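Local coordinates for putative exported protein (Aeromonas hydrophila subsp. hydrophila, PDB 4PJ2) that probably inhibits i-type lysozyme in the bacterial periplasm and binds a magnesium ion, at residues V17-G22 with Y32-Y37; L77-E82 with D93-N98. All coordinates share one frame; numbering follows the deposited sequence.

Interaction 1 (V17-G22 with Y32-Y37); sequences VTVSEG and YDVRLY. With GOL (glycerol), chain E.
Thr18 faces Arg35, and Ser20 faces Asp33, as hydrogen-bonded pairs of the antiparallel beta hairpin formed by strands 16-21 and 30-37, a clear case of a ladder that sorts its side chains by face. These four residues lie on a polar face, joined at one end by Tyr37. Thr18 OG1 sits between the backbone N and the carbonyl carbon (chi1 68°), 3.6 Å from Arg35 CB and at the edge of the Tyr37 ring. One water bridges Thr18 OG1 and Tyr37 OH; a second gathers Thr18 OG1 and Ser20 OG and donates to Asp33 OD2 at 2.7 Å. The same OD2 forms a salt bridge with Arg35 NH1 at 2.8 Å, approached from above the carboxylate plane but close to the plane of the guanidinium. A glycerol, probably from the crystallisation liquor, donates a hydrogen bond from O2 to Asp33 OD1 and shares another between O3 and Ser20 OG. The other face is largely apolar, with Glu21 OE2 at its end bonded to Ile61 N, and packs against strand 60-67. There Val19 CG1, anti to the backbone N (chi1 -180°), runs alongside Tyr32 within 4.0 Å of its CD1, while Val19 CG2 lies 4.3 Å from Val34 CG2.

Interaction 2 (L77-E82 with D93-N98); sequences LIVVVE and DAFTLN
Leu77 and Phe95 form a hydrogen-bonded pair in the antiparallel beta hairpin of strands 76-82 and 90-98, and with Asp93 they carry most of the buried surface of this contact. The example shows how one carbonyl can serve several neighbours at once. Leu77 O accepts the Phe95 N-H over 2.7 Å and receives a CA-H...O contact from Ala94 CA at 3.2 Å. It also lies in the plane of the Phe95 ring, at its edge, 3.7 Å from CD2. The Leu77 side chain, with CG anti to the backbone N (chi1 171°), keeps to the same face as Phe95, where its CD2 is 4.2 Å from Phe95 CD2. Farther along the ring, Val79 CG2 approaches Phe95 CE2 at 4.0 Å, the two side chains crossing at a slant. Leu97 closes the other end: its CG nearly eclipses the backbone N (chi1 4°), an unusual and probably strained torsion, and its methyls reach back to Leu77, CD1 to the backbone N at 3.8 Å and CD2 to CB at 4.0 Å.

Asp93 contributes to the ladder mainly through its backbone, paired in both directions with Val79. Its carboxylate turns instead to partners beyond the hairpin, OD2 to Tyr32 OH and OD1 to His108 ND1. On the opposite face, Ile78 and Ala94 meet beside Leu69. Glu76, a magnesium ligand, immediately precedes Leu77, and so the hairpin continues directly from the metal-binding loop. Across the strands, the polar bonding is done by main-chain groups and the side chains meet through carbon alone; the buried Asp93 carboxylate is accommodated by its two outside hydrogen bonds, which would be expected to stabilise a negative charge there.

Interactions 1 and 2 are equivalent antiparallel hairpin contacts in two separate four-stranded sheets, each joining that sheet's two inner strands. The touching residues of interaction 2 are all buried, near the centre of the chain, whereas interaction 1 is two-sided, with a polar face of water-bridged hydroxyls and an ion pair, and a largely apolar face turned to the interior. The sheets meet where that second face reaches interaction 2: Val34 CG2 packs 3.8 Å from Phe95 CZ, and Tyr32 OH, 3.5 Å from the same CZ, makes a probable hydrogen bond of 2.6 Å to Asp93 OD2. A polar link thus crosses a mainly apolar meeting of the two contacts.

Interaction 1 (V17-G22 with Y32-Y37)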
loop_
_atom_site.group_PDB
_atom_site.type_symbol
_atom_site.label_atom_id
_atom_site.label_comp_id
_atom_site.label_asym_id
_atom_site.label_seq_id
_atom_site.Cartn_x
_atom_site.Cartn_y
_atom_site.Cartn_z
ATOM N N VAL A 17 2.200 -22.993 0.940
ATOM C CA VAL A 17 2.221 -21.749 1.694
ATOM C C VAL A 17 0.891 -21.032 1.499
ATOM O O VAL A 17 0.312 -21.057 0.419
ATOM C CB VAL A 17 3.472 -20.882 1.301
ATOM C CG1 VAL A 17 3.358 -20.321 -0.104
ATOM C CG2 VAL A 17 3.679 -19.762 2.248
ATOM N N THR A 18 0.406 -20.383 2.552
ATOM C CA THR A 18 -0.691 -19.448 2.427
ATOM C C THR A 18 -0.237 -18.074 2.892
ATOM O O THR A 18 0.645 -17.942 3.734
ATOM C CB THR A 18 -1.935 -19.866 3.203
ATOM O OG1 THR A 18 -1.649 -19.792 4.596
ATOM C CG2 THR A 18 -2.385 -21.267 2.833
ATOM N N VAL A 19 -0.861 -17.059 2.315
ATOM C CA VAL A 19 -0.577 -15.671 2.657
ATOM C C VAL A 19 -1.912 -14.987 2.851
ATOM O O VAL A 19 -2.780 -15.068 1.987
ATOM C CB VAL A 19 0.234 -14.958 1.558
ATOM C CG1 VAL A 19 0.505 -13.508 1.967
ATOM C CG2 VAL A 19 1.530 -15.704 1.309
ATOM N N SER A 20 -2.059 -14.304 3.986
ATOM C CA SER A 20 -3.322 -13.672 4.368
ATOM C C SER A 20 -3.086 -12.301 4.956
ATOM O O SER A 20 -2.156 -12.116 5.726
ATOM C CB SER A 20 -3.976 -14.462 5.503
ATOM O OG SER A 20 -4.379 -15.734 5.106
ATOM N N GLU A 21 -3.955 -11.342 4.644
ATOM C CA GLU A 21 -3.979 -10.091 5.401
ATOM C C GLU A 21 -4.661 -10.303 6.744
ATOM O O GLU A 21 -5.523 -11.156 6.897
ATOM C CB GLU A 21 -4.688 -9.006 4.588
ATOM C CG GLU A 21 -3.791 -8.480 3.461
ATOM C CD GLU A 21 -4.459 -7.484 2.540
ATOM O OE1 GLU A 21 -5.696 -7.375 2.579
ATOM O OE2 GLU A 21 -3.749 -6.810 1.756
ATOM N N GLY A 22 -4.280 -9.515 7.730
ATOM C CA GLY A 22 -4.899 -9.630 9.043
ATOM C C GLY A 22 -6.388 -9.317 9.049
ATOM O O GLY A 22 -6.850 -8.384 8.397
ATOM N N TYR A 32 0.237 -8.885 7.480
ATOM C CA TYR A 32 -0.102 -10.100 6.776
ATOM C C TYR A 32 0.676 -11.229 7.415
ATOM O O TYR A 32 1.643 -11.010 8.134
ATOM C CB TYR A 32 0.193 -9.982 5.288
ATOM C CG TYR A 32 1.649 -9.946 4.928
ATOM C CD1 TYR A 32 2.325 -11.111 4.620
ATOM C CD2 TYR A 32 2.345 -8.755 4.862
ATOM C CE1 TYR A 32 3.646 -11.076 4.249
ATOM C CE2 TYR A 32 3.665 -8.714 4.496
ATOM C CZ TYR A 32 4.312 -9.874 4.187
ATOM O OH TYR A 32 5.630 -9.876 3.811
ATOM N N ASP A 33 0.244 -12.453 7.160
ATOM C CA ASP A 33 0.986 -13.600 7.628
ATOM C C ASP A 33 1.248 -14.559 6.493
ATOM O O ASP A 33 0.527 -14.583 5.497
ATOM C CB ASP A 33 0.294 -14.303 8.795
ATOM C CG ASP A 33 -1.066 -14.854 8.453
ATOM O OD1 ASP A 33 -2.078 -14.151 8.720
ATOM O OD2 ASP A 33 -1.120 -16.011 7.968
ATOM N N VAL A 34 2.331 -15.296 6.671
ATOM C CA VAL A 34 2.748 -16.357 5.783
ATOM C C VAL A 34 2.778 -17.618 6.631
ATOM O O VAL A 34 3.385 -17.635 7.680
ATOM C CB VAL A 34 4.158 -16.078 5.240
ATOM C CG1 VAL A 34 4.604 -17.220 4.358
ATOM C CG2 VAL A 34 4.199 -14.752 4.480
ATOM N N ARG A 35 2.117 -18.660 6.158
ATOM C CA ARG A 35 2.044 -19.941 6.875
ATOM C C ARG A 35 2.529 -21.034 5.944
ATOM O O ARG A 35 2.105 -21.096 4.801
ATOM C CB ARG A 35 0.619 -20.235 7.346
ATOM C CG ARG A 35 0.164 -19.353 8.514
ATOM C CD ARG A 35 -1.296 -19.550 8.797
ATOM N NE ARG A 35 -1.735 -19.471 10.186
ATOM C CZ ARG A 35 -2.243 -18.414 10.804
ATOM N NH1 ARG A 35 -2.258 -17.214 10.247
ATOM N NH2 ARG A 35 -2.692 -18.569 12.038
ATOM N N LEU A 36 3.416 -21.876 6.459
ATOM C CA LEU A 36 4.026 -22.963 5.712
ATOM C C LEU A 36 3.522 -24.288 6.240
ATOM O O LEU A 36 3.504 -24.511 7.463
ATOM C CB LEU A 36 5.529 -22.896 5.880
ATOM C CG LEU A 36 6.374 -23.909 5.130
ATOM C CD1 LEU A 36 6.226 -23.733 3.629
ATOM C CD2 LEU A 36 7.820 -23.795 5.546
ATOM N N TYR A 37 3.144 -25.151 5.309
ATOM C CA TYR A 37 2.613 -26.487 5.572
ATOM C C TYR A 37 3.447 -27.512 4.810
ATOM O O TYR A 37 4.011 -27.205 3.761
ATOM C CB TYR A 37 1.158 -26.583 5.103
ATOM C CG TYR A 37 0.247 -25.561 5.744
ATOM C CD1 TYR A 37 -0.561 -25.898 6.831
ATOM C CD2 TYR A 37 0.211 -24.240 5.271
ATOM C CE1 TYR A 37 -1.363 -24.958 7.424
ATOM C CE2 TYR A 37 -0.588 -23.309 5.872
ATOM C CZ TYR A 37 -1.379 -23.665 6.944
ATOM O OH TYR A 37 -2.161 -22.694 7.515
HETATM C C1 GOL E . -6.028 -15.145 10.245
HETATM O O1 GOL E . -5.082 -14.485 11.023
HETATM C C2 GOL E . -5.671 -14.994 8.778
HETATM O O2 GOL E . -4.383 -15.553 8.538
HETATM C C3 GOL E . -6.790 -15.738 8.044
HETATM O O3 GOL E . -6.632 -15.666 6.651
HETATM O O HOH W 1 -3.645 -20.744 6.212
HETATM O O HOH W 2 -2.309 -17.318 5.896
#

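Interaction 2 (L77-E82 with D93-N98)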
loop_
_atom_site.group_PDB
_atom_site.type_symbol
_atom_site.label_atom_id
_atom_site.label_comp_id
_atom_site.label_asym_id
_atom_site.label_seq_id
_atom_site.Cartn_x
_atom_site.Cartn_y
_atom_site.Cartn_z
ATOM N N LEU A 77 9.713 -16.972 -1.630
ATOM C CA LEU A 77 8.436 -16.297 -1.750
ATOM C C LEU A 77 8.640 -14.818 -1.604
ATOM O O LEU A 77 9.302 -14.376 -0.668
ATOM C CB LEU A 77 7.498 -16.786 -0.645
ATOM C CG LEU A 77 6.176 -16.024 -0.502
ATOM C CD1 LEU A 77 5.250 -16.212 -1.682
ATOM C CD2 LEU A 77 5.492 -16.433 0.795
ATOM N N ILE A 78 8.058 -14.062 -2.522
ATOM C CA ILE A 78 8.090 -12.602 -2.442
ATOM C C ILE A 78 6.668 -12.105 -2.330
ATOM O O ILE A 78 5.826 -12.423 -3.154
ATOM C CB ILE A 78 8.798 -11.954 -3.652
ATOM C CG1 ILE A 78 10.219 -12.505 -3.770
ATOM C CG2 ILE A 78 8.803 -10.424 -3.479
ATOM C CD1 ILE A 78 10.390 -13.635 -4.779
ATOM N N VAL A 79 6.396 -11.348 -1.268
ATOM C CA VAL A 79 5.090 -10.736 -1.066
ATOM C C VAL A 79 5.222 -9.251 -1.371
ATOM O O VAL A 79 5.998 -8.556 -0.720
ATOM C CB VAL A 79 4.564 -10.941 0.372
ATOM C CG1 VAL A 79 3.193 -10.302 0.536
ATOM C CG2 VAL A 79 4.491 -12.427 0.711
ATOM N N VAL A 80 4.491 -8.785 -2.383
ATOM C CA VAL A 80 4.576 -7.400 -2.840
ATOM C C VAL A 80 3.368 -6.637 -2.340
ATOM O O VAL A 80 2.249 -7.087 -2.491
ATOM C CB VAL A 80 4.631 -7.301 -4.378
ATOM C CG1 VAL A 80 4.794 -5.839 -4.788
ATOM C CG2 VAL A 80 5.761 -8.152 -4.930
ATOM N N VAL A 81 3.620 -5.468 -1.769
ATOM C CA VAL A 81 2.585 -4.646 -1.153
ATOM C C VAL A 81 2.600 -3.258 -1.779
ATOM O O VAL A 81 3.667 -2.682 -1.962
ATOM C CB VAL A 81 2.821 -4.531 0.369
ATOM C CG1 VAL A 81 1.817 -3.599 1.045
ATOM C CG2 VAL A 81 2.731 -5.914 1.005
ATOM N N GLU A 82 1.415 -2.735 -2.078
ATOM C CA GLU A 82 1.238 -1.433 -2.732
ATOM C C GLU A 82 0.655 -0.432 -1.732
ATOM O O GLU A 82 -0.411 -0.673 -1.177
ATOM C CB GLU A 82 0.284 -1.603 -3.929
ATOM C CG GLU A 82 -0.269 -0.318 -4.560
ATOM C CD GLU A 82 -1.241 -0.592 -5.703
ATOM O OE1 GLU A 82 -2.439 -0.837 -5.435
ATOM O OE2 GLU A 82 -0.806 -0.562 -6.873
ATOM N N ASP A 93 8.584 -8.162 0.903
ATOM C CA ASP A 93 9.369 -9.040 1.754
ATOM C C ASP A 93 9.629 -10.336 1.017
ATOM O O ASP A 93 8.744 -10.858 0.349
ATOM C CB ASP A 93 8.615 -9.331 3.052
ATOM C CG ASP A 93 8.319 -8.080 3.817
ATOM O OD1 ASP A 93 9.278 -7.427 4.277
ATOM O OD2 ASP A 93 7.126 -7.723 3.921
ATOM N N ALA A 94 10.845 -10.841 1.147
ATOM C CA ALA A 94 11.200 -12.144 0.597
ATOM C C ALA A 94 11.410 -13.142 1.737
ATOM O O ALA A 94 11.968 -12.788 2.778
ATOM C CB ALA A 94 12.459 -12.048 -0.265
ATOM N N PHE A 95 10.996 -14.382 1.495
ATOM C CA PHE A 95 11.097 -15.467 2.462
ATOM C C PHE A 95 11.742 -16.688 1.841
ATOM O O PHE A 95 11.434 -17.048 0.704
ATOM C CB PHE A 95 9.711 -15.907 2.966
ATOM C CG PHE A 95 8.909 -14.819 3.601
ATOM C CD1 PHE A 95 8.806 -14.720 4.978
ATOM C CD2 PHE A 95 8.221 -13.918 2.821
ATOM C CE1 PHE A 95 8.057 -13.719 5.547
ATOM C CE2 PHE A 95 7.482 -12.897 3.390
ATOM C CZ PHE A 95 7.396 -12.806 4.749
ATOM N N THR A 96 12.612 -17.328 2.602
ATOM C CA THR A 96 13.049 -18.676 2.263
ATOM C C THR A 96 12.091 -19.657 2.905
ATOM O O THR A 96 11.558 -19.384 3.991
ATOM C CB THR A 96 14.480 -18.975 2.720
ATOM O OG1 THR A 96 14.638 -18.610 4.089
ATOM C CG2 THR A 96 15.463 -18.202 1.884
ATOM N N LEU A 97 11.858 -20.770 2.198
ATOM C CA LEU A 97 10.948 -21.839 2.615
ATOM C C LEU A 97 11.330 -23.183 1.959
ATOM O O LEU A 97 11.280 -23.343 0.729
ATOM C CB LEU A 97 9.498 -21.533 2.274
ATOM C CG LEU A 97 9.149 -20.275 1.500
ATOM C CD1 LEU A 97 9.630 -20.352 0.068
ATOM C CD2 LEU A 97 7.674 -20.098 1.518
ATOM N N ASN A 98 11.681 -24.163 2.779
ATOM C CA ASN A 98 12.031 -25.483 2.270
ATOM C C ASN A 98 11.873 -26.542 3.367
ATOM O O ASN A 98 11.734 -26.221 4.552
ATOM C CB ASN A 98 13.456 -25.478 1.697
ATOM C CG ASN A 98 14.479 -24.998 2.693
ATOM O OD1 ASN A 98 14.752 -25.673 3.693
ATOM N ND2 ASN A 98 15.062 -23.830 2.431
#